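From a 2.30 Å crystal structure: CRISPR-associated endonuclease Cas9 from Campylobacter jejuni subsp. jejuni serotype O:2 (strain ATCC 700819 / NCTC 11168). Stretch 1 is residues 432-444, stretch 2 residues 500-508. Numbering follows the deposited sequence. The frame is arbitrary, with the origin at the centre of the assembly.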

# COMPACT_ATOMS: atom_id res chain seq x y z
N ALA A 432 6.33 -2.69 -28.88
CA ALA A 432 6.51 -1.26 -28.73
C ALA A 432 7.76 -0.96 -27.89
O ALA A 432 8.01 -1.60 -26.87
CB ALA A 432 5.28 -0.63 -28.08
N ILE A 433 8.54 0.01 -28.35
CA ILE A 433 9.75 0.43 -27.66
C ILE A 433 9.97 1.91 -27.95
O ILE A 433 9.59 2.41 -29.01
CB ILE A 433 10.97 -0.43 -28.07
CG1 ILE A 433 12.15 -0.19 -27.12
CG2 ILE A 433 11.38 -0.14 -29.51
CD1 ILE A 433 13.36 -1.05 -27.42
N ASN A 434 10.57 2.61 -26.99
CA ASN A 434 10.78 4.04 -27.14
C ASN A 434 11.83 4.33 -28.20
O ASN A 434 12.83 3.61 -28.31
CB ASN A 434 11.19 4.67 -25.81
CG ASN A 434 11.63 6.11 -25.96
OD1 ASN A 434 10.81 7.00 -26.20
ND2 ASN A 434 12.93 6.35 -25.83
N GLU A 435 11.61 5.39 -28.97
CA GLU A 435 12.53 5.79 -30.03
C GLU A 435 13.20 7.13 -29.77
O GLU A 435 14.33 7.33 -30.22
CB GLU A 435 11.79 5.86 -31.38
N ASP A 436 12.55 8.04 -29.06
CA ASP A 436 13.10 9.38 -28.80
C ASP A 436 13.86 9.34 -27.48
O ASP A 436 13.26 9.35 -26.40
CB ASP A 436 11.98 10.42 -28.78
N LYS A 437 15.19 9.31 -27.57
CA LYS A 437 16.04 9.34 -26.39
C LYS A 437 16.34 10.78 -26.01
O LYS A 437 16.58 11.63 -26.87
CB LYS A 437 17.34 8.57 -26.64
CG LYS A 437 17.12 7.14 -27.10
CD LYS A 437 18.40 6.33 -27.05
CE LYS A 437 18.19 4.95 -27.66
NZ LYS A 437 17.00 4.26 -27.09
N LYS A 438 16.34 11.05 -24.71
CA LYS A 438 16.46 12.40 -24.18
C LYS A 438 17.84 12.64 -23.58
O LYS A 438 18.59 11.70 -23.28
CB LYS A 438 15.38 12.67 -23.12
CG LYS A 438 13.96 12.62 -23.66
CD LYS A 438 13.72 13.73 -24.66
CE LYS A 438 12.33 13.65 -25.26
NZ LYS A 438 12.08 14.78 -26.21
N ASP A 439 18.17 13.92 -23.40
CA ASP A 439 19.42 14.29 -22.73
C ASP A 439 19.38 13.89 -21.26
O ASP A 439 20.35 13.34 -20.72
CB ASP A 439 19.67 15.79 -22.87
CG ASP A 439 19.92 16.21 -24.30
OD1 ASP A 439 20.36 15.36 -25.10
OD2 ASP A 439 19.68 17.39 -24.62
N PHE A 440 18.26 14.17 -20.59
CA PHE A 440 18.06 13.79 -19.20
C PHE A 440 17.06 12.64 -19.13
O PHE A 440 16.19 12.50 -20.00
CB PHE A 440 17.55 14.97 -18.36
CG PHE A 440 18.47 16.15 -18.38
CD1 PHE A 440 19.56 16.21 -17.52
CD2 PHE A 440 18.25 17.21 -19.24
CE1 PHE A 440 20.41 17.30 -17.53
CE2 PHE A 440 19.09 18.31 -19.25
CZ PHE A 440 20.17 18.35 -18.39
N LEU A 441 17.18 11.83 -18.09
CA LEU A 441 16.26 10.71 -17.92
C LEU A 441 14.89 11.25 -17.53
O LEU A 441 14.77 11.95 -16.52
CB LEU A 441 16.79 9.75 -16.86
CG LEU A 441 16.11 8.38 -16.80
CD1 LEU A 441 16.24 7.66 -18.13
CD2 LEU A 441 16.68 7.54 -15.67
N PRO A 442 13.85 10.97 -18.31
CA PRO A 442 12.52 11.49 -17.97
C PRO A 442 11.93 10.76 -16.77
O PRO A 442 12.44 9.74 -16.31
CB PRO A 442 11.71 11.23 -19.24
CG PRO A 442 12.35 10.02 -19.83
CD PRO A 442 13.83 10.16 -19.54
N ALA A 443 10.82 11.31 -16.28
CA ALA A 443 10.12 10.70 -15.16
C ALA A 443 9.76 9.26 -15.48
O ALA A 443 9.23 8.97 -16.56
CB ALA A 443 8.86 11.50 -14.83
N PHE A 444 10.06 8.35 -14.55
CA PHE A 444 9.73 6.95 -14.73
C PHE A 444 8.24 6.74 -14.96
O PHE A 444 7.85 5.75 -15.59
CB PHE A 444 10.20 6.14 -13.52
CG PHE A 444 9.96 4.66 -13.64
CD1 PHE A 444 10.78 3.88 -14.43
CD2 PHE A 444 8.91 4.07 -12.97
CE1 PHE A 444 10.56 2.52 -14.55
CE2 PHE A 444 8.68 2.71 -13.08
CZ PHE A 444 9.51 1.93 -13.87
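Stretch 2 (500-508) NYTKDYLDF

Stretch 2 lies on stretch 1 as the last turns of a helix running out into an extended segment, held against a largely extended but irregular chain by a single beta bridge, a tyrosine wedged between apolar side chains, and carbonyls of Lys-503 and Asp-504 bonded by side chains from residues preceding the bridge.

The helix enters from earlier in the chain and carries Asn-500 through Tyr-501, Thr-502 and Lys-503, with Asp-504 N bonded to Asn-500 O (3.1 Å) and Leu-506 N to Thr-502 O (3.0 Å). By Leu-506 and Asp-507 the backbone is extended, at phi/psi of -108/137 and -95/129. Stretch 1 has no regular helix or strand, yet most of its residues from Ile-433 to Pro-442 are also extended. Phe-444 CA lies 7.8 Å from Tyr-501 CA, Asn-434 CA 5.9 Å from Asp-504 CA, and Lys-437 CA 4.6 Å from Tyr-505 CA; these nearest CA pairs do not form one continuous register.

The backbones meet at Tyr-505 to Asp-507. Lys-438 N donates to Tyr-505 O at 2.9 Å and an almost linear 176°, and Asp-507 N donates to Lys-438 O at 2.7 Å. One residue of stretch 1 thus spends both its amide and its carbonyl on the two neighbours of Leu-506, which is the pattern of a parallel bridge between Lys-438 and Leu-506, their CA atoms 5.1 Å apart; here both chains run the same way. It is a single bridge between the two stretches.

Carbonyls near the end of the helix lack the amides that a continuing helix would supply, and side chains of stretch 1 reach some of them. Asn-434 ND2 donates to Asp-504 O at 2.4 Å, a very short bond, and also to Asp-436 O within its own stretch at 3.1 Å. Lys-437 points its CB toward stretch 2 and extends far enough for NZ to donate to Lys-503 O at 3.2 Å, with a weak bond to Asp-504 O at 3.5 Å. Asn-434 does a second job: its CB lies 3.9 Å from the centroid of the Tyr-505 ring, over the face.

The apolar part is built around Tyr-501, whose CB points toward stretch 1. Leu-441 lies over one face of its ring, with Leu-441 CD2 3.5 Å from Tyr-501 CZ, while Phe-444 presents its edge to the opposite face, ring centroids 4.8 Å apart and planes at 79°. The hydroxyl is not left buried without a partner: Tyr-501 OH donates to Pro-442 O at 2.7 Å. Leu-441 CD1 lies 4.1 Å from Tyr-505 CB, and Leu-441 CB 4.3 Å from Leu-506 CD1; Pro-442 CD packs 3.9 Å from Tyr-505 CB.

Asp-439 OD1 and Asp-507 OD2, of like charge, lie 4.5 Å apart; Asp-439 OD1 is hydrogen-bonded elsewhere in the structure. Here one residue pairs its amide and carbonyl with the residues flanking Leu-506, side chains satisfy the carbonyls of Lys-503 and Asp-504, and the buried Tyr-501 has its hydroxyl bonded.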

# COMPACT_ATOMS: atom_id res chain seq x y z
N ASN A 500 17.05 -1.37 -18.29
CA ASN A 500 16.20 -1.24 -19.47
C ASN A 500 15.57 0.15 -19.55
O ASN A 500 15.42 0.71 -20.64
CB ASN A 500 15.12 -2.32 -19.48
CG ASN A 500 15.68 -3.71 -19.68
OD1 ASN A 500 16.59 -3.91 -20.49
ND2 ASN A 500 15.15 -4.67 -18.94
N TYR A 501 15.19 0.70 -18.40
CA TYR A 501 14.62 2.04 -18.35
C TYR A 501 15.65 3.10 -18.74
O TYR A 501 15.28 4.13 -19.32
CB TYR A 501 14.05 2.27 -16.95
CG TYR A 501 13.85 3.69 -16.46
CD1 TYR A 501 13.19 4.65 -17.24
CD2 TYR A 501 14.26 4.06 -15.19
CE1 TYR A 501 13.00 5.94 -16.77
CE2 TYR A 501 14.06 5.34 -14.71
CZ TYR A 501 13.44 6.28 -15.50
OH TYR A 501 13.26 7.55 -15.01
N THR A 502 16.93 2.85 -18.47
CA THR A 502 17.95 3.84 -18.80
C THR A 502 18.34 3.79 -20.28
O THR A 502 18.48 4.83 -20.92
CB THR A 502 19.18 3.64 -17.92
OG1 THR A 502 18.79 3.71 -16.54
CG2 THR A 502 20.22 4.72 -18.20
N LYS A 503 18.50 2.59 -20.84
CA LYS A 503 18.93 2.49 -22.23
C LYS A 503 17.79 2.74 -23.22
O LYS A 503 18.06 3.00 -24.39
CB LYS A 503 19.57 1.13 -22.51
CG LYS A 503 18.64 -0.07 -22.44
CD LYS A 503 19.38 -1.32 -22.91
CE LYS A 503 18.68 -2.60 -22.49
NZ LYS A 503 17.37 -2.81 -23.19
N ASP A 504 16.54 2.67 -22.77
CA ASP A 504 15.42 2.95 -23.66
C ASP A 504 15.14 4.44 -23.80
O ASP A 504 14.50 4.84 -24.78
CB ASP A 504 14.15 2.25 -23.18
CG ASP A 504 14.11 0.78 -23.56
OD1 ASP A 504 15.11 0.28 -24.12
OD2 ASP A 504 13.07 0.14 -23.31
N TYR A 505 15.58 5.27 -22.85
CA TYR A 505 15.15 6.66 -22.79
C TYR A 505 16.27 7.69 -22.67
O TYR A 505 15.98 8.88 -22.77
CB TYR A 505 14.17 6.86 -21.63
CG TYR A 505 12.81 6.25 -21.87
CD1 TYR A 505 11.80 6.99 -22.47
CD2 TYR A 505 12.55 4.93 -21.53
CE1 TYR A 505 10.56 6.44 -22.71
CE2 TYR A 505 11.31 4.37 -21.76
CZ TYR A 505 10.32 5.13 -22.35
OH TYR A 505 9.08 4.59 -22.59
N LEU A 506 17.52 7.28 -22.45
CA LEU A 506 18.61 8.23 -22.28
C LEU A 506 19.52 8.22 -23.50
O LEU A 506 19.85 7.15 -24.04
CB LEU A 506 19.43 7.90 -21.03
CG LEU A 506 20.40 9.00 -20.58
CD1 LEU A 506 19.64 10.18 -19.99
CD2 LEU A 506 21.42 8.46 -19.59
N ASP A 507 19.92 9.41 -23.94
CA ASP A 507 20.84 9.56 -25.06
C ASP A 507 22.26 9.69 -24.53
O ASP A 507 22.53 10.51 -23.65
CB ASP A 507 20.47 10.78 -25.90
CG ASP A 507 21.25 10.84 -27.20
OD1 ASP A 507 21.80 9.80 -27.62
OD2 ASP A 507 21.30 11.93 -27.81
N PHE A 508 23.16 8.87 -25.07
CA PHE A 508 24.54 8.81 -24.61
C PHE A 508 25.48 9.45 -25.63
O PHE A 508 25.09 9.79 -26.75
CB PHE A 508 24.97 7.36 -24.35
CG PHE A 508 24.34 6.75 -23.13
CD1 PHE A 508 23.10 6.15 -23.20
CD2 PHE A 508 25.01 6.77 -21.92
CE1 PHE A 508 22.52 5.59 -22.08
CE2 PHE A 508 24.44 6.21 -20.79
CZ PHE A 508 23.20 5.62 -20.87